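Local coordinates for NAP1-binding protein 2 (Saccharomyces cerevisiae, PDB 1YN8) that serves as an adaptor between the PTC1 phosphatase and the PBS2 kinase, negatively regulating the high-osmolarity glycerol pathway, at residues D24-I28 and A39-S43; K31-L37 and L49-V55. One frame throughout, in Å; residues are numbered along the deposited sequence.

Both contacts lie in the SH3 domain, the part of the longer adaptor protein present here, and share strands 25-33 and 36-40. Contact 1 (24-28 with 39-43) pairs the start of strand 25-33 with the end of strand 36-40; contact 2 (31-37 with 49-55) holds the turn joining them and pairs strand 36-40 with strand 47-51. Their centres lie about 13 Å apart, on opposite sides of the chain's centre, yet they meet in the core: I28 CD1 is 4.0 Å from L37 CD1 and 4.1 Å from V55 CG2, and A39 CB is 4.2 Å from V50 CG2. Contact 2 carries W36, P51 and F54, at positions that in SH3 relatives line the proline-rich peptide groove.

Contact 1: D24-I28 and A39-S43; sequences DIVFI and AENES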
# COMPACT_ATOMS: atom_id res chain seq x y z
N ASP A 24 -3.69 3.00 -8.12
CA ASP A 24 -2.79 3.90 -7.36
C ASP A 24 -1.30 3.47 -7.43
O ASP A 24 -0.97 2.28 -7.25
CB ASP A 24 -3.18 3.98 -5.87
CG ASP A 24 -4.35 4.92 -5.55
OD1 ASP A 24 -4.85 5.69 -6.39
OD2 ASP A 24 -4.76 4.90 -4.37
N ILE A 25 -0.42 4.44 -7.69
CA ILE A 25 1.03 4.27 -7.60
C ILE A 25 1.49 4.39 -6.16
O ILE A 25 1.22 5.40 -5.49
CB ILE A 25 1.76 5.35 -8.47
CG1 ILE A 25 1.35 5.22 -9.94
CG2 ILE A 25 3.29 5.29 -8.33
CD1 ILE A 25 1.71 3.90 -10.56
N VAL A 26 2.18 3.36 -5.67
CA VAL A 26 2.69 3.32 -4.29
C VAL A 26 4.14 2.79 -4.18
O VAL A 26 4.69 2.26 -5.13
CB VAL A 26 1.75 2.48 -3.40
CG1 VAL A 26 0.35 3.04 -3.41
CG2 VAL A 26 1.73 1.02 -3.87
N PHE A 27 4.75 2.95 -3.00
CA PHE A 27 6.13 2.51 -2.73
C PHE A 27 6.11 1.74 -1.42
O PHE A 27 5.64 2.28 -0.41
CB PHE A 27 7.08 3.71 -2.64
CG PHE A 27 7.13 4.53 -3.94
CD1 PHE A 27 8.13 4.26 -4.91
CD2 PHE A 27 6.14 5.48 -4.24
CE1 PHE A 27 8.14 4.94 -6.14
CE2 PHE A 27 6.20 6.21 -5.43
CZ PHE A 27 7.20 5.92 -6.38
N ILE A 28 6.61 0.50 -1.45
CA ILE A 28 6.57 -0.37 -0.28
C ILE A 28 7.85 -0.16 0.52
O ILE A 28 8.96 -0.41 0.02
CB ILE A 28 6.39 -1.87 -0.65
CG1 ILE A 28 5.17 -2.11 -1.58
CG2 ILE A 28 6.31 -2.71 0.61
CD1 ILE A 28 3.83 -1.64 -1.08
N ALA A 39 3.24 1.01 3.25
CA ALA A 39 3.28 1.66 1.95
C ALA A 39 3.21 3.18 2.08
O ALA A 39 2.62 3.70 3.05
CB ALA A 39 2.15 1.17 1.11
N GLU A 40 3.84 3.89 1.14
CA GLU A 40 3.60 5.32 0.95
C GLU A 40 2.88 5.59 -0.38
O GLU A 40 2.98 4.79 -1.36
CB GLU A 40 4.86 6.20 1.12
CG GLU A 40 5.98 5.96 0.16
CD GLU A 40 7.25 6.84 0.40
OE1 GLU A 40 7.58 7.24 1.55
OE2 GLU A 40 7.91 7.15 -0.61
N ASN A 41 2.09 6.67 -0.40
CA ASN A 41 1.37 7.10 -1.62
C ASN A 41 2.37 7.64 -2.67
O ASN A 41 3.58 7.75 -2.39
CB ASN A 41 0.25 8.14 -1.34
CG ASN A 41 0.75 9.45 -0.72
OD1 ASN A 41 1.96 9.67 -0.52
ND2 ASN A 41 -0.23 10.33 -0.35
N GLU A 42 1.84 8.02 -3.84
CA GLU A 42 2.69 8.48 -4.99
C GLU A 42 3.71 9.59 -4.66
O GLU A 42 4.90 9.50 -5.09
CB GLU A 42 1.80 8.92 -6.14
CG GLU A 42 2.55 9.32 -7.41
CD GLU A 42 1.64 9.69 -8.54
OE1 GLU A 42 0.39 9.54 -8.41
OE2 GLU A 42 2.17 10.19 -9.58
N SER A 43 3.24 10.63 -3.96
CA SER A 43 4.10 11.77 -3.58
C SER A 43 4.96 11.56 -2.30
O SER A 43 5.82 12.39 -1.98
CB SER A 43 3.22 13.00 -3.39
OG SER A 43 2.51 12.82 -2.18
O HOH W 1 -0.83 6.95 -4.51
O HOH W 2 -1.23 7.29 -7.74
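An antiparallel strand pairing that opens into a water-bridged loop joins the start of strand 25-33 to the end of strand 36-40. End-to-end directions 149° apart and two backbone bonds define the pairing: F27 N donates to E40 O (3.0 Å) and E40 N to F27 O (2.9 Å). I28 and A39 form the next, non-hydrogen-bonded pair. At the open end of this hairpin strand 36-40 leads into the distal loop of the SH3 fold, where N41 hydrogen-bonds to S45 and K46. Beyond the F27-E40 pair, I25 O and E42 N are 3.2 Å apart at an angle too poor for a hydrogen bond; a water donates to I25 O (2.8 Å) and accepts from E42 N (3.0 Å). A second water accepts from I25 N (3.0 Å) and donates to E42 OE1 (2.9 Å). I28 CD1 packs on A39 CB at 3.9 Å on the buried face. On the opposite face F27 CB meets E40 CG at 3.8 Å, while F27 CE2 approaches E42 O to 3.6 Å.

Contact 2: K31-L37 and L49-V55; sequences KHGQGWL and LVPEEFV
Segment 31-37 folds back and pairs its second arm antiparallel with 49-55. A type II turn runs from G33 to W36, closed by W36 N to G33 O (3.1 Å); G35 has phi/psi 87/1°, which calls for glycine. H32 and G33 both face W36 in a classic beta bulge (H32 N to W36 O, 3.0 Å). This connection is the SH3 n-Src loop.

Three backbone bonds set the register. L37 N donates to V50 O (3.0 Å), V50 N to L37 O (2.9 Å), and E52 N to G35 O (3.0 Å); W36 and P51 form the non-hydrogen-bonded pair (CA-CA 4.9 Å), side chains diverging. E52, E53 and F54 (phi/psi -56/-38, -80/-2, -98/2) turn the chain, F54 N donating to P51 O (3.1 Å), before V55 extends again (-128/156).

Among apolar contacts, L37 (m, t) sets CB 4.1 Å from V50 CG2 and CD1 3.7 Å from V55 CG2. W36 (chi1 m, chi2 111°) brings CE3 to 4.0 Å from L49 CB and CZ3 to 4.3 Å from P51 CD. L49 CD2 makes a CH-pi contact, 4.3 Å from the H32 ring centroid.

All-t K31 forms a salt bridge, NZ to E52 OE2 at 3.5 Å, its hydrogen bond weak.

L37 and V55 pack against I28 of strand 25-33, whereas W36, P51 (on F10) and F54 (edge-to-face with Y8) sit beside the 7-24 connection, as in SH3 peptide grooves.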
# COMPACT_ATOMS: atom_id res chain seq x y z
N LYS A 31 7.84 -5.02 5.04
CA LYS A 31 6.77 -5.91 5.51
C LYS A 31 6.63 -5.83 7.04
O LYS A 31 7.55 -6.23 7.79
CB LYS A 31 7.04 -7.34 5.07
CG LYS A 31 5.92 -8.35 5.45
CD LYS A 31 6.16 -9.70 4.76
CE LYS A 31 5.07 -10.67 5.11
NZ LYS A 31 5.32 -12.04 4.56
N HIS A 32 5.45 -5.42 7.49
CA HIS A 32 5.17 -5.31 8.93
C HIS A 32 4.92 -6.65 9.63
O HIS A 32 5.35 -6.86 10.77
CB HIS A 32 3.97 -4.37 9.16
CG HIS A 32 3.41 -4.45 10.54
ND1 HIS A 32 3.90 -3.69 11.58
CD2 HIS A 32 2.47 -5.26 11.08
CE1 HIS A 32 3.25 -3.99 12.69
NE2 HIS A 32 2.37 -4.94 12.41
N GLY A 33 4.14 -7.53 8.99
CA GLY A 33 3.92 -8.89 9.47
C GLY A 33 3.13 -9.67 8.43
O GLY A 33 2.96 -9.19 7.34
N GLN A 34 2.68 -10.89 8.77
CA GLN A 34 1.92 -11.72 7.85
C GLN A 34 0.71 -10.93 7.32
O GLN A 34 -0.17 -10.55 8.09
CB GLN A 34 1.44 -12.99 8.57
CG GLN A 34 0.47 -13.91 7.79
CD GLN A 34 -0.42 -14.77 8.70
OE1 GLN A 34 -1.63 -14.85 8.49
NE2 GLN A 34 0.18 -15.42 9.71
N GLY A 35 0.67 -10.70 6.02
CA GLY A 35 -0.49 -10.10 5.38
C GLY A 35 -0.53 -8.59 5.35
O GLY A 35 -1.48 -8.03 4.80
N TRP A 36 0.50 -7.91 5.89
CA TRP A 36 0.53 -6.44 5.97
C TRP A 36 1.86 -5.83 5.48
O TRP A 36 2.93 -6.18 6.00
CB TRP A 36 0.26 -5.99 7.43
CG TRP A 36 -1.15 -6.30 7.96
CD1 TRP A 36 -1.49 -7.21 8.92
CD2 TRP A 36 -2.36 -5.66 7.56
NE1 TRP A 36 -2.86 -7.19 9.14
CE2 TRP A 36 -3.42 -6.25 8.32
CE3 TRP A 36 -2.67 -4.65 6.65
CZ2 TRP A 36 -4.74 -5.84 8.17
CZ3 TRP A 36 -4.01 -4.25 6.51
CH2 TRP A 36 -5.01 -4.84 7.26
N LEU A 37 1.73 -4.90 4.53
CA LEU A 37 2.84 -4.08 4.08
C LEU A 37 2.67 -2.62 4.57
O LEU A 37 1.53 -2.13 4.67
CB LEU A 37 2.92 -4.11 2.54
CG LEU A 37 3.01 -5.49 1.86
CD1 LEU A 37 3.01 -5.26 0.38
CD2 LEU A 37 4.24 -6.25 2.28
N LEU A 49 -0.59 1.08 6.59
CA LEU A 49 -0.67 -0.36 6.29
C LEU A 49 -1.71 -0.70 5.23
O LEU A 49 -2.85 -0.18 5.24
CB LEU A 49 -0.94 -1.17 7.56
CG LEU A 49 0.28 -1.44 8.45
CD1 LEU A 49 0.71 -0.19 9.18
CD2 LEU A 49 -0.01 -2.55 9.42
N VAL A 50 -1.31 -1.60 4.33
CA VAL A 50 -2.19 -2.14 3.27
C VAL A 50 -2.08 -3.69 3.23
O VAL A 50 -1.04 -4.25 3.62
CB VAL A 50 -1.83 -1.56 1.89
CG1 VAL A 50 -1.88 -0.00 1.94
CG2 VAL A 50 -0.45 -2.08 1.39
N PRO A 51 -3.12 -4.37 2.72
CA PRO A 51 -3.01 -5.82 2.60
C PRO A 51 -1.91 -6.26 1.59
O PRO A 51 -1.83 -5.71 0.49
CB PRO A 51 -4.40 -6.24 2.09
CG PRO A 51 -5.32 -5.07 2.38
CD PRO A 51 -4.42 -3.88 2.24
N GLU A 52 -1.13 -7.29 1.96
CA GLU A 52 -0.07 -7.83 1.10
C GLU A 52 -0.58 -8.28 -0.29
O GLU A 52 0.11 -8.10 -1.32
CB GLU A 52 0.61 -8.99 1.81
CG GLU A 52 1.92 -9.44 1.17
CD GLU A 52 2.59 -10.56 1.95
OE1 GLU A 52 1.92 -11.19 2.79
OE2 GLU A 52 3.78 -10.83 1.69
N GLU A 53 -1.78 -8.87 -0.31
CA GLU A 53 -2.36 -9.37 -1.58
C GLU A 53 -3.03 -8.29 -2.48
O GLU A 53 -3.55 -8.63 -3.56
CB GLU A 53 -3.36 -10.50 -1.29
CG GLU A 53 -2.73 -11.80 -0.65
CD GLU A 53 -1.49 -12.32 -1.40
OE1 GLU A 53 -1.60 -12.59 -2.62
OE2 GLU A 53 -0.40 -12.45 -0.76
N PHE A 54 -3.06 -7.02 -2.04
CA PHE A 54 -3.73 -5.92 -2.77
C PHE A 54 -2.74 -5.08 -3.61
O PHE A 54 -3.15 -4.08 -4.22
CB PHE A 54 -4.49 -4.99 -1.80
CG PHE A 54 -5.91 -5.45 -1.45
CD1 PHE A 54 -6.15 -6.73 -0.94
CD2 PHE A 54 -7.00 -4.58 -1.57
CE1 PHE A 54 -7.42 -7.14 -0.58
CE2 PHE A 54 -8.30 -5.00 -1.22
CZ PHE A 54 -8.49 -6.28 -0.72
N VAL A 55 -1.45 -5.44 -3.60
CA VAL A 55 -0.46 -4.75 -4.48
C VAL A 55 0.37 -5.70 -5.33
O VAL A 55 0.55 -6.87 -4.94
CB VAL A 55 0.51 -3.80 -3.70
CG1 VAL A 55 -0.24 -2.88 -2.77
CG2 VAL A 55 1.63 -4.57 -2.97